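Local coordinates for salicylic acid-binding protein 2 (Nicotiana tabacum, PDB 1XKL) that hydrolyses methyl salicylate to salicylic acid and methanol, releasing the active defence hormone needed for systemic acquired resistance in tobacco, at residues A106-D110 and Q221-V227; A100-A106 and K201-C207. All coordinates share one frame; numbering follows the deposited sequence.

Contact 1: A106-D110 and Q221-V227. With STH (2-amino-4H-1,3-benzoxathiin-4-ol), chain E.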
ATOM      1  N   ALA A 106      18.108 -30.790 -16.386  1.00 13.36           N
ATOM      2  CA  ALA A 106      16.904 -30.327 -17.038  1.00 13.56           C
ATOM      3  C   ALA A 106      15.852 -31.402 -17.260  1.00 14.24           C
ATOM      4  O   ALA A 106      16.026 -32.577 -16.897  1.00 13.94           O
ATOM      5  CB  ALA A 106      17.273 -29.720 -18.384  1.00 13.03           C
ATOM      6  N   PHE A 107      14.746 -30.969 -17.853  1.00 13.78           N
ATOM      7  CA  PHE A 107      13.668 -31.867 -18.222  1.00 16.65           C
ATOM      8  C   PHE A 107      13.949 -32.094 -19.693  1.00 16.69           C
ATOM      9  O   PHE A 107      13.971 -31.148 -20.479  1.00 18.88           O
ATOM     10  CB  PHE A 107      12.302 -31.202 -18.047  1.00 14.44           C
ATOM     11  CG  PHE A 107      11.856 -31.101 -16.620  1.00 16.81           C
ATOM     12  CD1 PHE A 107      11.539 -29.862 -16.068  1.00 16.47           C
ATOM     13  CD2 PHE A 107      11.742 -32.244 -15.828  1.00 16.64           C
ATOM     14  CE1 PHE A 107      11.114 -29.759 -14.750  1.00 15.88           C
ATOM     15  CE2 PHE A 107      11.315 -32.154 -14.505  1.00 15.78           C
ATOM     16  CZ  PHE A 107      10.999 -30.907 -13.961  1.00 18.38           C
HETATM   17  N   MSE A 108      14.191 -33.345 -20.058  1.00 16.95           N
HETATM   18  CA  MSE A 108      14.488 -33.698 -21.437  1.00 17.65           C
HETATM   19  C   MSE A 108      13.341 -34.523 -22.004  1.00 18.74           C
HETATM   20  O   MSE A 108      13.122 -35.659 -21.583  1.00 20.65           O
HETATM   21  CB  MSE A 108      15.796 -34.497 -21.477  1.00 17.70           C
HETATM   22  CG  MSE A 108      16.280 -34.849 -22.864  1.00 20.41           C
HETATM   23 SE   MSE A 108      17.928 -35.817 -22.755  1.00 34.57          SE
HETATM   24  CE  MSE A 108      17.259 -37.364 -21.792  1.00 21.96           C
ATOM     25  N   PRO A 109      12.601 -33.965 -22.974  1.00 20.19           N
ATOM     26  CA  PRO A 109      11.460 -34.628 -23.616  1.00 20.70           C
ATOM     27  C   PRO A 109      11.877 -35.680 -24.632  1.00 20.18           C
ATOM     28  O   PRO A 109      13.065 -35.905 -24.855  1.00 19.71           O
ATOM     29  CB  PRO A 109      10.726 -33.480 -24.323  1.00 21.37           C
ATOM     30  CG  PRO A 109      11.530 -32.222 -24.007  1.00 22.47           C
ATOM     31  CD  PRO A 109      12.895 -32.692 -23.647  1.00 19.37           C
ATOM     32  N   ASP A 110      10.875 -36.315 -25.236  1.00 21.23           N
ATOM     33  CA  ASP A 110      11.087 -37.297 -26.291  1.00 21.06           C
ATOM     34  C   ASP A 110      10.020 -37.055 -27.352  1.00 21.33           C
ATOM     35  O   ASP A 110       9.262 -36.082 -27.263  1.00 18.68           O
ATOM     36  CB  ASP A 110      11.063 -38.751 -25.759  1.00 21.61           C
ATOM     37  CG  ASP A 110       9.691 -39.214 -25.251  1.00 21.07           C
ATOM     38  OD1 ASP A 110       9.659 -40.305 -24.648  1.00 22.18           O
ATOM     39  OD2 ASP A 110       8.662 -38.540 -25.445  1.00 16.99           O
ATOM     40  N   GLN A 221      15.624 -40.178 -16.678  1.00 16.21           N
ATOM     41  CA  GLN A 221      15.415 -39.641 -18.018  1.00 17.20           C
ATOM     42  C   GLN A 221      16.473 -40.130 -18.982  1.00 17.15           C
ATOM     43  O   GLN A 221      16.187 -40.394 -20.146  1.00 17.60           O
ATOM     44  CB  GLN A 221      15.440 -38.116 -18.000  1.00 18.77           C
ATOM     45  CG  GLN A 221      14.430 -37.479 -17.077  1.00 18.81           C
ATOM     46  CD  GLN A 221      14.510 -35.975 -17.137  1.00 19.80           C
ATOM     47  OE1 GLN A 221      13.939 -35.348 -18.025  1.00 20.62           O
ATOM     48  NE2 GLN A 221      15.240 -35.391 -16.204  1.00 16.03           N
ATOM     49  N   ILE A 222      17.708 -40.226 -18.507  1.00 19.22           N
ATOM     50  CA  ILE A 222      18.794 -40.698 -19.358  1.00 20.28           C
ATOM     51  C   ILE A 222      18.510 -42.150 -19.757  1.00 20.79           C
ATOM     52  O   ILE A 222      18.603 -42.513 -20.930  1.00 20.64           O
ATOM     53  CB  ILE A 222      20.140 -40.605 -18.617  1.00 19.12           C
ATOM     54  CG1 ILE A 222      20.504 -39.127 -18.426  1.00 19.87           C
ATOM     55  CG2 ILE A 222      21.231 -41.342 -19.398  1.00 20.15           C
ATOM     56  CD1 ILE A 222      21.809 -38.907 -17.714  1.00 18.92           C
ATOM     57  N   ASP A 223      18.136 -42.957 -18.769  1.00 22.27           N
ATOM     58  CA  ASP A 223      17.836 -44.371 -18.984  1.00 25.95           C
ATOM     59  C   ASP A 223      16.589 -44.640 -19.833  1.00 26.65           C
ATOM     60  O   ASP A 223      16.592 -45.541 -20.670  1.00 26.77           O
ATOM     61  CB  ASP A 223      17.686 -45.079 -17.634  1.00 25.84           C
ATOM     62  CG  ASP A 223      19.002 -45.199 -16.888  1.00 29.06           C
ATOM     63  OD1 ASP A 223      18.999 -45.685 -15.735  1.00 29.40           O
ATOM     64  OD2 ASP A 223      20.045 -44.809 -17.458  1.00 32.25           O
ATOM     65  N   ASN A 224      15.534 -43.856 -19.613  1.00 26.49           N
ATOM     66  CA  ASN A 224      14.268 -44.012 -20.328  1.00 27.10           C
ATOM     67  C   ASN A 224      14.165 -43.236 -21.636  1.00 26.51           C
ATOM     68  O   ASN A 224      13.652 -43.749 -22.636  1.00 27.59           O
ATOM     69  CB  ASN A 224      13.105 -43.588 -19.433  1.00 29.96           C
ATOM     70  CG  ASN A 224      12.774 -44.619 -18.381  1.00 32.90           C
ATOM     71  OD1 ASN A 224      13.596 -44.958 -17.532  1.00 31.16           O
ATOM     72  ND2 ASN A 224      11.548 -45.129 -18.434  1.00 36.96           N
ATOM     73  N   ILE A 225      14.631 -41.993 -21.624  1.00 23.45           N
ATOM     74  CA  ILE A 225      14.571 -41.156 -22.812  1.00 22.89           C
ATOM     75  C   ILE A 225      15.797 -41.324 -23.703  1.00 22.46           C
ATOM     76  O   ILE A 225      15.698 -41.207 -24.923  1.00 23.69           O
ATOM     77  CB  ILE A 225      14.416 -39.682 -22.414  1.00 21.84           C
ATOM     78  CG1 ILE A 225      13.170 -39.523 -21.539  1.00 25.46           C
ATOM     79  CG2 ILE A 225      14.311 -38.814 -23.659  1.00 22.69           C
ATOM     80  CD1 ILE A 225      13.199 -38.306 -20.668  1.00 28.03           C
ATOM     81  N   GLY A 226      16.950 -41.594 -23.098  1.00 22.71           N
ATOM     82  CA  GLY A 226      18.166 -41.791 -23.875  1.00 23.21           C
ATOM     83  C   GLY A 226      18.949 -40.539 -24.236  1.00 22.61           C
ATOM     84  O   GLY A 226      18.370 -39.485 -24.476  1.00 22.75           O
ATOM     85  N   VAL A 227      20.272 -40.660 -24.286  1.00 23.70           N
ATOM     86  CA  VAL A 227      21.135 -39.528 -24.618  1.00 24.04           C
ATOM     87  C   VAL A 227      22.362 -39.983 -25.390  1.00 26.68           C
ATOM     88  O   VAL A 227      22.750 -41.148 -25.327  1.00 28.61           O
ATOM     89  CB  VAL A 227      21.634 -38.816 -23.356  1.00 22.76           C
ATOM     90  CG1 VAL A 227      20.461 -38.242 -22.579  1.00 23.94           C
ATOM     91  CG2 VAL A 227      22.419 -39.798 -22.502  1.00 24.65           C
TER
HETATM   92  C8  STH E 297      11.672 -26.117 -13.243  1.00 18.18           C
HETATM   93  O8  STH E 297      10.615 -26.327 -14.072  1.00 19.41           O
HETATM   94  C1  STH E 297      11.826 -26.861 -11.960  1.00 19.22           C
HETATM   95  C2  STH E 297      12.996 -26.587 -11.089  1.00 17.57           C
HETATM   96  C3  STH E 297      13.139 -27.299  -9.864  1.00 18.39           C
HETATM   97  C4  STH E 297      12.151 -28.251  -9.462  1.00 18.29           C
HETATM   98  C5  STH E 297      11.017 -28.516 -10.290  1.00 16.41           C
HETATM   99  C6  STH E 297      10.850 -27.826 -11.509  1.00 14.09           C
HETATM  100  C7  STH E 297      14.043 -25.212 -12.808  1.00 19.09           C
HETATM  101  O2  STH E 297      13.999 -25.655 -11.461  1.00 17.99           O
HETATM  102  N7  STH E 297      14.633 -23.956 -12.821  1.00 18.77           N
HETATM  103  S7  STH E 297      12.652 -25.187 -13.627  1.00 25.17           S

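Contact 2: A100-A106 and K201-C207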
ATOM      1  N   ALA A 100      24.840 -29.590 -30.898  1.00 21.48           N
ATOM      2  CA  ALA A 100      24.388 -30.498 -29.869  1.00 21.09           C
ATOM      3  C   ALA A 100      23.529 -29.744 -28.878  1.00 19.67           C
ATOM      4  O   ALA A 100      23.629 -28.520 -28.755  1.00 19.69           O
ATOM      5  CB  ALA A 100      25.583 -31.112 -29.155  1.00 22.65           C
ATOM      6  N   ALA A 101      22.685 -30.486 -28.175  1.00 16.65           N
ATOM      7  CA  ALA A 101      21.805 -29.914 -27.175  1.00 16.48           C
ATOM      8  C   ALA A 101      22.240 -30.458 -25.826  1.00 16.17           C
ATOM      9  O   ALA A 101      22.323 -31.668 -25.631  1.00 17.35           O
ATOM     10  CB  ALA A 101      20.353 -30.308 -27.467  1.00 15.56           C
ATOM     11  N   VAL A 102      22.526 -29.558 -24.897  1.00 15.57           N
ATOM     12  CA  VAL A 102      22.970 -29.952 -23.572  1.00 14.56           C
ATOM     13  C   VAL A 102      21.871 -29.702 -22.545  1.00 15.00           C
ATOM     14  O   VAL A 102      21.338 -28.588 -22.443  1.00 16.06           O
ATOM     15  CB  VAL A 102      24.240 -29.158 -23.164  1.00 12.96           C
ATOM     16  CG1 VAL A 102      24.772 -29.660 -21.833  1.00 10.97           C
ATOM     17  CG2 VAL A 102      25.299 -29.305 -24.245  1.00 13.02           C
ATOM     18  N   PHE A 103      21.533 -30.747 -21.795  1.00 13.25           N
ATOM     19  CA  PHE A 103      20.506 -30.670 -20.771  1.00 14.31           C
ATOM     20  C   PHE A 103      21.141 -30.721 -19.394  1.00 13.64           C
ATOM     21  O   PHE A 103      21.546 -31.782 -18.920  1.00 14.48           O
ATOM     22  CB  PHE A 103      19.485 -31.816 -20.944  1.00 13.18           C
ATOM     23  CG  PHE A 103      18.730 -31.766 -22.253  1.00 11.39           C
ATOM     24  CD1 PHE A 103      19.313 -32.232 -23.427  1.00 11.60           C
ATOM     25  CD2 PHE A 103      17.453 -31.208 -22.313  1.00 11.37           C
ATOM     26  CE1 PHE A 103      18.635 -32.139 -24.641  1.00 10.79           C
ATOM     27  CE2 PHE A 103      16.770 -31.111 -23.520  1.00  8.71           C
ATOM     28  CZ  PHE A 103      17.360 -31.574 -24.684  1.00  7.61           C
ATOM     29  N   LEU A 104      21.240 -29.557 -18.763  1.00 14.73           N
ATOM     30  CA  LEU A 104      21.839 -29.446 -17.436  1.00 14.78           C
ATOM     31  C   LEU A 104      20.746 -29.603 -16.389  1.00 16.06           C
ATOM     32  O   LEU A 104      19.909 -28.714 -16.229  1.00 15.52           O
ATOM     33  CB  LEU A 104      22.512 -28.075 -17.284  1.00 14.03           C
ATOM     34  CG  LEU A 104      23.055 -27.721 -15.907  1.00 13.15           C
ATOM     35  CD1 LEU A 104      24.211 -28.663 -15.534  1.00 14.71           C
ATOM     36  CD2 LEU A 104      23.537 -26.268 -15.932  1.00 13.38           C
ATOM     37  N   ALA A 105      20.759 -30.736 -15.689  1.00 15.43           N
ATOM     38  CA  ALA A 105      19.770 -31.030 -14.662  1.00 15.05           C
ATOM     39  C   ALA A 105      18.429 -30.476 -15.140  1.00 15.09           C
ATOM     40  O   ALA A 105      17.722 -29.793 -14.407  1.00 15.91           O
ATOM     41  CB  ALA A 105      20.173 -30.386 -13.346  1.00 14.05           C
ATOM     42  N   ALA A 106      18.108 -30.790 -16.386  1.00 13.36           N
ATOM     43  CA  ALA A 106      16.904 -30.327 -17.038  1.00 13.56           C
ATOM     44  C   ALA A 106      15.852 -31.402 -17.260  1.00 14.24           C
ATOM     45  O   ALA A 106      16.026 -32.577 -16.897  1.00 13.94           O
ATOM     46  CB  ALA A 106      17.273 -29.720 -18.384  1.00 13.03           C
ATOM     47  N   LYS A 201      21.890 -34.312 -31.472  1.00 18.83           N
ATOM     48  CA  LYS A 201      22.596 -35.018 -30.404  1.00 19.37           C
ATOM     49  C   LYS A 201      22.278 -34.401 -29.052  1.00 18.50           C
ATOM     50  O   LYS A 201      22.272 -33.175 -28.902  1.00 17.57           O
ATOM     51  CB  LYS A 201      24.110 -34.994 -30.634  1.00 20.06           C
ATOM     52  CG  LYS A 201      24.525 -35.601 -31.958  1.00 25.68           C
ATOM     53  CD  LYS A 201      25.956 -36.073 -31.930  1.00 27.33           C
ATOM     54  CE  LYS A 201      26.391 -36.516 -33.312  1.00 32.04           C
ATOM     55  NZ  LYS A 201      25.436 -37.497 -33.897  1.00 33.98           N
ATOM     56  N   ARG A 202      22.016 -35.261 -28.073  1.00 16.94           N
ATOM     57  CA  ARG A 202      21.679 -34.828 -26.726  1.00 16.87           C
ATOM     58  C   ARG A 202      22.725 -35.232 -25.697  1.00 17.47           C
ATOM     59  O   ARG A 202      23.143 -36.392 -25.636  1.00 15.49           O
ATOM     60  CB  ARG A 202      20.340 -35.426 -26.282  1.00 16.78           C
ATOM     61  CG  ARG A 202      19.169 -35.193 -27.225  1.00 21.01           C
ATOM     62  CD  ARG A 202      17.838 -35.542 -26.548  1.00 22.02           C
ATOM     63  NE  ARG A 202      17.617 -36.978 -26.346  1.00 21.98           N
ATOM     64  CZ  ARG A 202      17.036 -37.783 -27.234  1.00 23.15           C
ATOM     65  NH1 ARG A 202      16.616 -37.307 -28.395  1.00 24.12           N
ATOM     66  NH2 ARG A 202      16.858 -39.063 -26.952  1.00 22.44           N
ATOM     67  N   VAL A 203      23.119 -34.269 -24.872  1.00 14.59           N
ATOM     68  CA  VAL A 203      24.084 -34.497 -23.814  1.00 15.10           C
ATOM     69  C   VAL A 203      23.411 -34.122 -22.500  1.00 16.28           C
ATOM     70  O   VAL A 203      22.846 -33.030 -22.373  1.00 16.66           O
ATOM     71  CB  VAL A 203      25.352 -33.614 -24.020  1.00 13.93           C
ATOM     72  CG1 VAL A 203      26.363 -33.876 -22.921  1.00 15.97           C
ATOM     73  CG2 VAL A 203      25.964 -33.900 -25.381  1.00 13.27           C
ATOM     74  N   TYR A 204      23.440 -35.024 -21.526  1.00 16.27           N
ATOM     75  CA  TYR A 204      22.824 -34.720 -20.246  1.00 16.25           C
ATOM     76  C   TYR A 204      23.879 -34.578 -19.154  1.00 17.08           C
ATOM     77  O   TYR A 204      24.681 -35.492 -18.928  1.00 16.81           O
ATOM     78  CB  TYR A 204      21.810 -35.812 -19.862  1.00 15.96           C
ATOM     79  CG  TYR A 204      20.821 -35.351 -18.817  1.00 15.49           C
ATOM     80  CD1 TYR A 204      21.225 -35.124 -17.504  1.00 17.29           C
ATOM     81  CD2 TYR A 204      19.490 -35.092 -19.150  1.00 16.35           C
ATOM     82  CE1 TYR A 204      20.334 -34.648 -16.552  1.00 18.19           C
ATOM     83  CE2 TYR A 204      18.583 -34.614 -18.200  1.00 14.20           C
ATOM     84  CZ  TYR A 204      19.010 -34.395 -16.907  1.00 15.00           C
ATOM     85  OH  TYR A 204      18.136 -33.938 -15.948  1.00 14.31           O
ATOM     86  N   ILE A 205      23.900 -33.418 -18.501  1.00 15.41           N
ATOM     87  CA  ILE A 205      24.849 -33.183 -17.420  1.00 14.79           C
ATOM     88  C   ILE A 205      24.087 -33.351 -16.125  1.00 15.39           C
ATOM     89  O   ILE A 205      23.171 -32.585 -15.816  1.00 14.17           O
ATOM     90  CB  ILE A 205      25.490 -31.749 -17.476  1.00 13.91           C
ATOM     91  CG1 ILE A 205      26.215 -31.545 -18.803  1.00 15.43           C
ATOM     92  CG2 ILE A 205      26.484 -31.580 -16.343  1.00 13.32           C
ATOM     93  CD1 ILE A 205      26.960 -30.208 -18.918  1.00 15.02           C
ATOM     94  N   VAL A 206      24.455 -34.387 -15.383  1.00 15.99           N
ATOM     95  CA  VAL A 206      23.817 -34.713 -14.115  1.00 17.36           C
ATOM     96  C   VAL A 206      24.458 -33.994 -12.942  1.00 18.63           C
ATOM     97  O   VAL A 206      25.683 -33.935 -12.838  1.00 20.52           O
ATOM     98  CB  VAL A 206      23.913 -36.228 -13.820  1.00 17.99           C
ATOM     99  CG1 VAL A 206      23.322 -36.522 -12.447  1.00 18.86           C
ATOM    100  CG2 VAL A 206      23.196 -37.017 -14.901  1.00 17.42           C
ATOM    101  N   CYS A 207      23.617 -33.469 -12.054  1.00 18.29           N
ATOM    102  CA  CYS A 207      24.075 -32.780 -10.856  1.00 19.62           C
ATOM    103  C   CYS A 207      23.682 -33.667  -9.674  1.00 21.12           C
ATOM    104  O   CYS A 207      22.555 -33.605  -9.170  1.00 20.43           O
ATOM    105  CB  CYS A 207      23.429 -31.388 -10.769  1.00 18.44           C
ATOM    106  SG  CYS A 207      23.897 -30.311 -12.162  1.00 19.80           S
TER

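Contact 1: A106-D110 and Q221-V227
Gln221, near the end of helix 215-225, reaches with its carboxamide for the backbone of Ala106 and Met108. From CB the chain runs straight through CG (chi2 -179°), which brings CD to 3.7 Å from Ala106 O, before the amide tip divides between two peptides. At the tip, OE1 accepts from Met108 N at 2.9 Å in an almost linear bond (174° at the hydrogen), although the donor is tilted from the carbonyl plane. NE2 donates to Ala106 O at 3.0 Å, within the plane of that carbonyl. Two bonds from opposite ends of one amide fix its flip, and they span Phe107, whose CA lies 3.5 Å from Gln221 OE1.

Met108, modelled as selenomethionine, reaches the C-terminal end of the helix and the residues after it. Its CG stands anti to the backbone N (chi1 -176°), and the bend at the selenium sets CE 3.7 Å from Ile225 CB and 3.4 Å from Val227 CG1, a tight carbon pair. The side chains of Met108 and Val227 cross at about a right angle.

Phe107 points away from the helix: its CE1 meets STH O8 at 3.5 Å, with that oxygen in the ring plane at the edge. The loop after strand 98-104 of this alpha/beta hydrolase thus supplies an aromatic wall of the ligand pocket, close to the nucleophile Ser81.

Contact 2: A100-A106 and K201-C207
Val102 and Ile205 meet on one face of the sheet, where Val102 CG1 lies 3.7 Å from Ile205 CD1. Beyond them Leu104 CD1 touches both Ile205 CG2 and Cys207 SG, each at 3.8 Å; Leu252 and Ile255 of helix 245-258 touch Val102, and Leu248 touches Leu104 and Ile205. On the other face Phe103 CB packs against Tyr204 CD2 at 3.7 Å, while Phe103 CE1 approaches the aliphatic part of Arg202, whose guanidinium plane is turned 76° from the ring. Helix 83-93 lies over Phe103.

The parallel strands are in register from Ala101 with Arg202 to Leu104 with Ile205, their axes approaching to 4.6 Å at an angle of 20°. They are neighbours within the parallel sheet of the alpha/beta hydrolase fold, strand 98-104 also pairing with strand 75-80, which leads to Ser81. Five backbone hydrogen bonds join them; that from Phe103 N to Val203 O is 2.7 Å and nearly straight. Phe103 O instead takes Ile205 N from above its carbonyl plane, and stands 3.6 Å over the centre of the Tyr204 ring.

Beyond the strand, Ala105 CB touches Cys207 SG and the charge-relay residue Asp210. With CG anti to the backbone N (chi1 -161°), the Tyr204 ring lies along 103-106 and its OH donates to Ala106 O at 2.7 Å on a lone pair. Near the start of strand 202-207, Arg202 NH2 hydrogen-bonds to Gly226 O.

Contact 2 is buried sheet core, its sequence of backbone bonds flanked by aliphatic side chains on one face and by the rings of Phe103 and Tyr204 on the other; contact 1 is only partly buried, and it rests on one carboxamide and on the packing of a selenomethionine against Ile225 and Val227. The two share Ala106, whose carbonyl receives both Tyr204 OH from strand 202-207 and Gln221 NE2 from helix 215-225, so consecutive elements of the chain grip the same turn leaving strand 98-104. Arg202 ties the beginning of strand 202-207 to the residue after helix 215-225. Their centres lie 9 Å apart: 100-106 with 201-207 borders the charge relay through Ala105, whereas 106-110 with 221-227 borders the ligand through Phe107.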